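Local atomic coordinates of Rho guanine nucleotide exchange factor 11 (Homo sapiens, PDB entry 5JHH), a protein that probably activates Rho-family GTPases by promoting the exchange of bound GDP for GTP through its DH domain, which is followed by a PH domain. Residues N28-T33 against T171-L176. Sequence-based numbering, arbitrary orientation.
Sequences NELFVT and TKYPLL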
ATOM      1  N   ASN A  28      -3.338  -1.480  25.727  1.00 28.84           N
ATOM      2  CA  ASN A  28      -3.538  -0.092  25.928  1.00 30.37           C
ATOM      3  C   ASN A  28      -3.384   0.643  24.590  1.00 30.92           C
ATOM      4  O   ASN A  28      -4.209   1.458  24.266  1.00 32.03           O
ATOM      5  CB  ASN A  28      -2.560   0.416  26.950  1.00 30.21           C
ATOM      6  CG  ASN A  28      -2.716   1.887  27.227  1.00 33.51           C
ATOM      7  OD1 ASN A  28      -1.807   2.686  26.940  1.00 38.59           O
ATOM      8  ND2 ASN A  28      -3.833   2.251  27.809  1.00 30.73           N
ATOM      9  N   GLU A  29      -2.338   0.351  23.820  1.00 28.68           N
ATOM     10  CA  GLU A  29      -2.144   1.018  22.542  1.00 25.76           C
ATOM     11  C   GLU A  29      -3.358   0.822  21.614  1.00 25.73           C
ATOM     12  O   GLU A  29      -3.841   1.765  20.998  1.00 30.98           O
ATOM     13  CB  GLU A  29      -0.869   0.528  21.839  1.00 26.08           C
ATOM     14  CG  GLU A  29      -0.550   1.394  20.634  1.00 26.48           C
ATOM     15  CD  GLU A  29       0.580   0.927  19.756  1.00 27.27           C
ATOM     16  OE1 GLU A  29       1.131  -0.183  19.960  1.00 26.93           O
ATOM     17  OE2 GLU A  29       0.901   1.700  18.823  1.00 28.77           O
ATOM     18  N   LEU A  30      -3.852  -0.402  21.540  1.00 25.50           N
ATOM     19  CA  LEU A  30      -5.040  -0.686  20.792  1.00 25.32           C
ATOM     20  C   LEU A  30      -6.171   0.218  21.192  1.00 27.82           C
ATOM     21  O   LEU A  30      -6.765   0.883  20.345  1.00 27.90           O
ATOM     22  CB  LEU A  30      -5.449  -2.130  20.978  1.00 25.38           C
ATOM     23  CG  LEU A  30      -6.821  -2.476  20.436  1.00 29.23           C
ATOM     24  CD1 LEU A  30      -6.824  -2.431  18.913  1.00 28.86           C
ATOM     25  CD2 LEU A  30      -7.216  -3.860  20.904  1.00 32.30           C
ATOM     26  N   PHE A  31      -6.463   0.271  22.487  1.00 28.13           N
ATOM     27  CA  PHE A  31      -7.536   1.116  22.965  1.00 28.41           C
ATOM     28  C   PHE A  31      -7.314   2.570  22.647  1.00 27.11           C
ATOM     29  O   PHE A  31      -8.221   3.237  22.175  1.00 25.58           O
ATOM     30  CB  PHE A  31      -7.746   0.966  24.470  1.00 32.92           C
ATOM     31  CG  PHE A  31      -8.339  -0.369  24.901  1.00 32.93           C
ATOM     32  CD1 PHE A  31      -8.586  -1.384  24.000  1.00 34.35           C
ATOM     33  CD2 PHE A  31      -8.582  -0.612  26.234  1.00 33.30           C
ATOM     34  CE1 PHE A  31      -9.115  -2.591  24.413  1.00 36.39           C
ATOM     35  CE2 PHE A  31      -9.117  -1.807  26.654  1.00 34.88           C
ATOM     36  CZ  PHE A  31      -9.393  -2.797  25.751  1.00 36.61           C
ATOM     37  N   VAL A  32      -6.129   3.072  22.918  1.00 26.05           N
ATOM     38  CA  VAL A  32      -5.877   4.495  22.784  1.00 26.53           C
ATOM     39  C   VAL A  32      -5.904   4.866  21.309  1.00 26.34           C
ATOM     40  O   VAL A  32      -6.433   5.891  20.942  1.00 24.64           O
ATOM     41  CB  VAL A  32      -4.542   4.892  23.436  1.00 29.19           C
ATOM     42  CG1 VAL A  32      -4.183   6.334  23.119  1.00 29.48           C
ATOM     43  CG2 VAL A  32      -4.661   4.743  24.944  1.00 29.09           C
ATOM     44  N   THR A  33      -5.363   4.016  20.453  1.00 26.93           N
ATOM     45  CA  THR A  33      -5.377   4.340  19.038  1.00 23.92           C
ATOM     46  C   THR A  33      -6.762   4.105  18.384  1.00 26.76           C
ATOM     47  O   THR A  33      -7.090   4.713  17.368  1.00 26.29           O
ATOM     48  CB  THR A  33      -4.373   3.526  18.292  1.00 23.37           C
ATOM     49  OG1 THR A  33      -4.617   2.128  18.563  1.00 22.26           O
ATOM     50  CG2 THR A  33      -2.974   3.952  18.699  1.00 23.57           C
ATOM     51  N   THR A 171      -5.295  -2.008   8.561  1.00 18.40           N
ATOM     52  CA  THR A 171      -4.009  -2.663   8.411  1.00 18.71           C
ATOM     53  C   THR A 171      -3.302  -2.817   9.723  1.00 18.94           C
ATOM     54  O   THR A 171      -2.519  -3.719   9.844  1.00 18.66           O
ATOM     55  CB  THR A 171      -3.050  -1.904   7.488  1.00 20.14           C
ATOM     56  OG1 THR A 171      -2.779  -0.617   8.024  1.00 18.99           O
ATOM     57  CG2 THR A 171      -3.680  -1.736   6.154  1.00 21.80           C
ATOM     58  N   LYS A 172      -3.614  -1.984  10.721  1.00 20.37           N
ATOM     59  CA  LYS A 172      -3.007  -2.143  12.018  1.00 20.98           C
ATOM     60  C   LYS A 172      -3.598  -3.245  12.886  1.00 21.09           C
ATOM     61  O   LYS A 172      -2.934  -3.727  13.794  1.00 20.64           O
ATOM     62  CB  LYS A 172      -3.074  -0.863  12.793  1.00 25.09           C
ATOM     63  CG  LYS A 172      -2.610   0.355  12.043  1.00 28.02           C
ATOM     64  CD  LYS A 172      -1.210   0.188  11.473  1.00 34.57           C
ATOM     65  CE  LYS A 172      -0.948   1.284  10.433  1.00 42.94           C
ATOM     66  NZ  LYS A 172       0.362   1.993  10.587  1.00 53.89           N
ATOM     67  N   TYR A 173      -4.843  -3.649  12.676  1.00 20.67           N
ATOM     68  CA  TYR A 173      -5.438  -4.613  13.605  1.00 19.41           C
ATOM     69  C   TYR A 173      -4.710  -5.985  13.689  1.00 19.88           C
ATOM     70  O   TYR A 173      -4.550  -6.541  14.758  1.00 19.28           O
ATOM     71  CB  TYR A 173      -6.921  -4.816  13.291  1.00 20.66           C
ATOM     72  CG  TYR A 173      -7.810  -3.640  13.578  1.00 19.49           C
ATOM     73  CD1 TYR A 173      -7.686  -2.919  14.746  1.00 18.62           C
ATOM     74  CD2 TYR A 173      -8.796  -3.254  12.674  1.00 19.92           C
ATOM     75  CE1 TYR A 173      -8.522  -1.843  15.011  1.00 20.65           C
ATOM     76  CE2 TYR A 173      -9.647  -2.180  12.951  1.00 18.98           C
ATOM     77  CZ  TYR A 173      -9.496  -1.465  14.103  1.00 18.88           C
ATOM     78  OH  TYR A 173     -10.321  -0.395  14.391  1.00 18.27           O
ATOM     79  N   PRO A 174      -4.279  -6.540  12.565  1.00 19.13           N
ATOM     80  CA  PRO A 174      -3.586  -7.802  12.635  1.00 20.94           C
ATOM     81  C   PRO A 174      -2.301  -7.655  13.390  1.00 24.69           C
ATOM     82  O   PRO A 174      -1.893  -8.545  14.153  1.00 27.05           O
ATOM     83  CB  PRO A 174      -3.316  -8.147  11.160  1.00 21.80           C
ATOM     84  CG  PRO A 174      -4.385  -7.367  10.411  1.00 20.47           C
ATOM     85  CD  PRO A 174      -4.502  -6.103  11.188  1.00 20.28           C
ATOM     86  N   LEU A 175      -1.652  -6.531  13.190  1.00 26.11           N
ATOM     87  CA  LEU A 175      -0.368  -6.312  13.821  1.00 26.31           C
ATOM     88  C   LEU A 175      -0.582  -6.129  15.309  1.00 24.86           C
ATOM     89  O   LEU A 175       0.164  -6.656  16.114  1.00 23.74           O
ATOM     90  CB  LEU A 175       0.288  -5.081  13.234  1.00 25.60           C
ATOM     91  CG  LEU A 175       0.763  -5.115  11.771  1.00 25.04           C
ATOM     92  CD1 LEU A 175       1.230  -3.709  11.353  1.00 24.27           C
ATOM     93  CD2 LEU A 175       1.912  -6.083  11.631  1.00 22.99           C
ATOM     94  N   LEU A 176      -1.609  -5.385  15.688  1.00 25.27           N
ATOM     95  CA  LEU A 176      -1.882  -5.236  17.085  1.00 25.51           C
ATOM     96  C   LEU A 176      -2.320  -6.553  17.687  1.00 29.45           C
ATOM     97  O   LEU A 176      -1.993  -6.794  18.836  1.00 26.84           O
ATOM     98  CB  LEU A 176      -2.907  -4.156  17.359  1.00 26.94           C
ATOM     99  CG  LEU A 176      -2.352  -2.753  17.113  1.00 28.20           C
ATOM    100  CD1 LEU A 176      -3.510  -1.802  16.811  1.00 27.97           C
ATOM    101  CD2 LEU A 176      -1.565  -2.294  18.343  1.00 28.03           C
TER
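Leu176 reaches across from helix 165-182 and sets its two methyls against different partners on helix 18-54. Its CG stands anti to the carbonyl carbon (chi1 -71°), which carries the fork toward the other helix. One branch, CD1, meets Leu30 CD1 at 4.0 Å, the two leucines meeting aslant. The other branch, CD2, lies 3.8 Å from Glu29 OE1, and the extended glutamate chain crosses the leucine at about a right angle. That carboxylate is engaged by a different protein chain, whose backbone and an aromatic side chain hydrogen-bond to it. Leu30 CD1 also meets the rim of the Tyr173 ring edge-on, 4.3 Å from CD1 of the tyrosine; the Tyr173 hydroxyl bonds to Glu34, one turn on from Leu30. Thr33 OG1 turns back to its own helix and bonds Glu29 O at 2.6 Å, a carbonyl that also accepts from Thr33 N. No hydrogen bond joins the two segments; their axes come no closer than 11.0 Å, with N-to-C directions 161° apart, so the helices meet through side-chain ends. Near-antiparallel packing of this kind, mainly through leucine ends, belongs to the elongated helical bundle of the DH domain, here beside the surface where Glu29 binds the partner protein.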